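HhaI Restriction Endonuclease (Haemophilus parahaemolyticus, PDB 6UKI) probably cleaves double-stranded DNA at the palindromic sequence GCGC, as a type II restriction endonuclease that depends on divalent metal ions. Local coordinates at residues T31-L36 and Y44-M49. Sequence-based numbering, arbitrary orientation.
With CA (calcium ion), chain G; CA (calcium ion), chain H; nucleotides of chain B.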
# COMPACT_ATOMS: atom_id res chain seq x y z
N THR A 31 -8.90 2.06 3.56
CA THR A 31 -9.48 2.72 4.73
C THR A 31 -9.05 2.08 6.04
O THR A 31 -8.89 2.79 7.04
CB THR A 31 -11.00 2.73 4.63
OG1 THR A 31 -11.49 1.38 4.59
CG2 THR A 31 -11.45 3.45 3.37
N THR A 32 -8.86 0.77 6.07
CA THR A 32 -8.68 0.03 7.30
C THR A 32 -7.47 -0.89 7.19
O THR A 32 -6.87 -1.04 6.12
CB THR A 32 -9.95 -0.78 7.62
OG1 THR A 32 -9.96 -1.16 9.01
CG2 THR A 32 -10.02 -2.03 6.75
N SER A 33 -7.11 -1.51 8.31
CA SER A 33 -6.05 -2.50 8.35
C SER A 33 -6.60 -3.88 7.97
O SER A 33 -7.81 -4.06 7.77
CB SER A 33 -5.39 -2.51 9.72
OG SER A 33 -4.14 -3.18 9.66
N ASP A 34 -5.71 -4.88 7.91
CA ASP A 34 -5.97 -6.11 7.15
C ASP A 34 -6.96 -7.05 7.84
O ASP A 34 -7.93 -7.49 7.22
CB ASP A 34 -4.66 -6.85 6.89
CG ASP A 34 -3.72 -6.08 5.99
OD1 ASP A 34 -4.18 -5.12 5.34
OD2 ASP A 34 -2.52 -6.45 5.93
N ILE A 35 -6.72 -7.38 9.11
CA ILE A 35 -7.42 -8.47 9.78
C ILE A 35 -7.98 -7.97 11.11
O ILE A 35 -7.24 -7.43 11.93
CB ILE A 35 -6.48 -9.67 10.01
CG1 ILE A 35 -5.96 -10.19 8.68
CG2 ILE A 35 -7.17 -10.75 10.83
CD1 ILE A 35 -4.56 -10.78 8.77
N LEU A 36 -9.28 -8.17 11.33
CA LEU A 36 -9.95 -7.72 12.55
C LEU A 36 -10.21 -8.92 13.46
O LEU A 36 -10.98 -9.82 13.10
CB LEU A 36 -11.25 -7.00 12.22
CG LEU A 36 -12.06 -6.55 13.44
CD1 LEU A 36 -11.29 -5.52 14.26
CD2 LEU A 36 -13.41 -6.00 12.99
N TYR A 44 -6.82 -4.73 15.45
CA TYR A 44 -6.41 -5.07 14.10
C TYR A 44 -5.04 -5.74 14.10
O TYR A 44 -4.18 -5.43 14.93
CB TYR A 44 -6.37 -3.84 13.19
CG TYR A 44 -7.72 -3.49 12.60
CD1 TYR A 44 -8.23 -4.18 11.52
CD2 TYR A 44 -8.49 -2.47 13.15
CE1 TYR A 44 -9.46 -3.87 10.98
CE2 TYR A 44 -9.72 -2.15 12.63
CZ TYR A 44 -10.20 -2.85 11.55
OH TYR A 44 -11.43 -2.54 11.02
N ILE A 45 -4.88 -6.67 13.16
CA ILE A 45 -3.61 -7.33 12.87
C ILE A 45 -3.21 -6.97 11.45
O ILE A 45 -4.01 -7.14 10.52
CB ILE A 45 -3.73 -8.86 13.02
CG1 ILE A 45 -4.24 -9.24 14.41
CG2 ILE A 45 -2.39 -9.53 12.73
CD1 ILE A 45 -4.64 -10.70 14.51
N GLU A 46 -1.99 -6.49 11.28
CA GLU A 46 -1.50 -6.06 9.97
C GLU A 46 -0.59 -7.13 9.38
O GLU A 46 0.42 -7.50 9.99
CB GLU A 46 -0.77 -4.73 10.09
CG GLU A 46 -0.23 -4.20 8.77
CD GLU A 46 -1.32 -3.85 7.76
OE1 GLU A 46 -0.97 -3.60 6.59
OE2 GLU A 46 -2.51 -3.82 8.13
N ALA A 47 -0.93 -7.61 8.18
CA ALA A 47 -0.11 -8.57 7.45
C ALA A 47 0.83 -7.84 6.49
O ALA A 47 0.40 -6.93 5.78
CB ALA A 47 -1.01 -9.53 6.66
N LYS A 48 2.10 -8.25 6.47
CA LYS A 48 3.07 -7.67 5.55
C LYS A 48 4.05 -8.74 5.11
O LYS A 48 4.52 -9.52 5.94
CB LYS A 48 3.84 -6.50 6.20
CG LYS A 48 2.97 -5.32 6.54
CD LYS A 48 3.72 -4.03 6.53
CE LYS A 48 2.79 -2.90 6.10
NZ LYS A 48 1.94 -3.34 4.95
N MET A 49 4.38 -8.77 3.82
CA MET A 49 5.37 -9.72 3.32
C MET A 49 6.77 -9.33 3.81
O MET A 49 6.99 -8.22 4.29
CB MET A 49 5.33 -9.78 1.79
CG MET A 49 4.38 -10.83 1.24
SD MET A 49 3.86 -10.52 -0.46
CE MET A 49 4.71 -11.82 -1.34
CA CA G . -0.80 -5.26 5.03
CA CA H . -4.52 -3.70 3.58
P DC B 9 -1.35 -3.06 2.90
OP1 DC B 9 -1.88 -4.28 3.52
OP2 DC B 9 -0.35 -2.22 3.57
O5' DC B 9 -0.74 -3.50 1.49
C5' DC B 9 -1.31 -4.57 0.80
C4' DC B 9 -0.70 -4.73 -0.57
O4' DC B 9 -1.02 -3.59 -1.40
C3' DC B 9 0.81 -4.79 -0.62
O3' DC B 9 1.27 -6.05 -0.17
C2' DC B 9 1.02 -4.60 -2.12
C1' DC B 9 -0.02 -3.50 -2.42
N1 DC B 9 0.58 -2.13 -2.40
C2 DC B 9 1.15 -1.61 -3.56
O2 DC B 9 1.12 -2.29 -4.59
N3 DC B 9 1.70 -0.37 -3.53
C4 DC B 9 1.70 0.33 -2.39
N4 DC B 9 2.25 1.55 -2.40
C5 DC B 9 1.13 -0.18 -1.19
C6 DC B 9 0.59 -1.41 -1.24
P DT B 10 2.41 -6.14 0.97
OP1 DT B 10 2.48 -7.55 1.38
OP2 DT B 10 2.16 -5.07 1.97
O5' DT B 10 3.76 -5.77 0.20
C5' DT B 10 4.41 -6.74 -0.61
C4' DT B 10 4.11 -6.51 -2.08
O4' DT B 10 4.55 -5.19 -2.49
C3' DT B 10 4.78 -7.51 -3.04
O3' DT B 10 3.86 -7.86 -4.07
C2' DT B 10 5.97 -6.71 -3.58
C1' DT B 10 5.41 -5.30 -3.63
N1 DT B 10 6.46 -4.20 -3.55
C2 DT B 10 6.44 -3.17 -4.48
O2 DT B 10 5.63 -3.09 -5.38
N3 DT B 10 7.40 -2.22 -4.30
C4 DT B 10 8.37 -2.19 -3.32
O4 DT B 10 9.20 -1.29 -3.24
C5 DT B 10 8.34 -3.29 -2.38
C7 DT B 10 9.35 -3.36 -1.27
C6 DT B 10 7.40 -4.23 -2.54
O HOH W 1 -3.74 -2.47 5.46
O HOH W 2 -1.48 -7.07 3.96
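Asp-34 and Glu-46 bring their carboxylates together around one calcium ion, bound by Asp-34 OD2 at 2.3 Å and Glu-46 OE1 at 2.3 Å; the backbone O of Ala-47, a phosphate oxygen of DC9 of chain B and a water add further ligands. The Glu-46 chain sets off opposite its backbone N (chi1 -180°), and a bend at chi2 brings its carboxylate beside that of Asp-34, the planes 38° apart. Asp-34 divides its oxygens between metals, OD1 taking the second calcium at 2.3 Å, while Ala-47 N steadies OD2 from the anti side (3.0 Å), 27° out of the carboxylate plane. Beneath this site the packing is close. Ile-35 and Ile-45 form an antiparallel hydrogen-bonded pair, its straighter link running from Ile-45 N to Ile-35 O at 2.8 Å; Ile-35 packs on Phe-22 and Val-11, Ile-45 and Ala-47 on Ile-130. The hairpin's opposite face is partly solvent-exposed: Leu-36 CD1 makes a CH-pi contact over the Tyr-44 ring, 4.0 Å from its centroid, and Thr-32 OG1 a looser, weak bond to the Tyr-44 hydroxyl, whose stronger partner is Lys-25. Lys-48 NZ, salt-bridged to Glu-46 OE1 through a weak hydrogen bond, hydrogen-bonds OP2 of DC9 of chain B at 2.9 Å. Asp-34, Glu-46 and Lys-48 are consistent with the PD-(D/E)XK nuclease motif, an acidic residue just before one strand and E-X-K along the second segment, gathered at that phosphate.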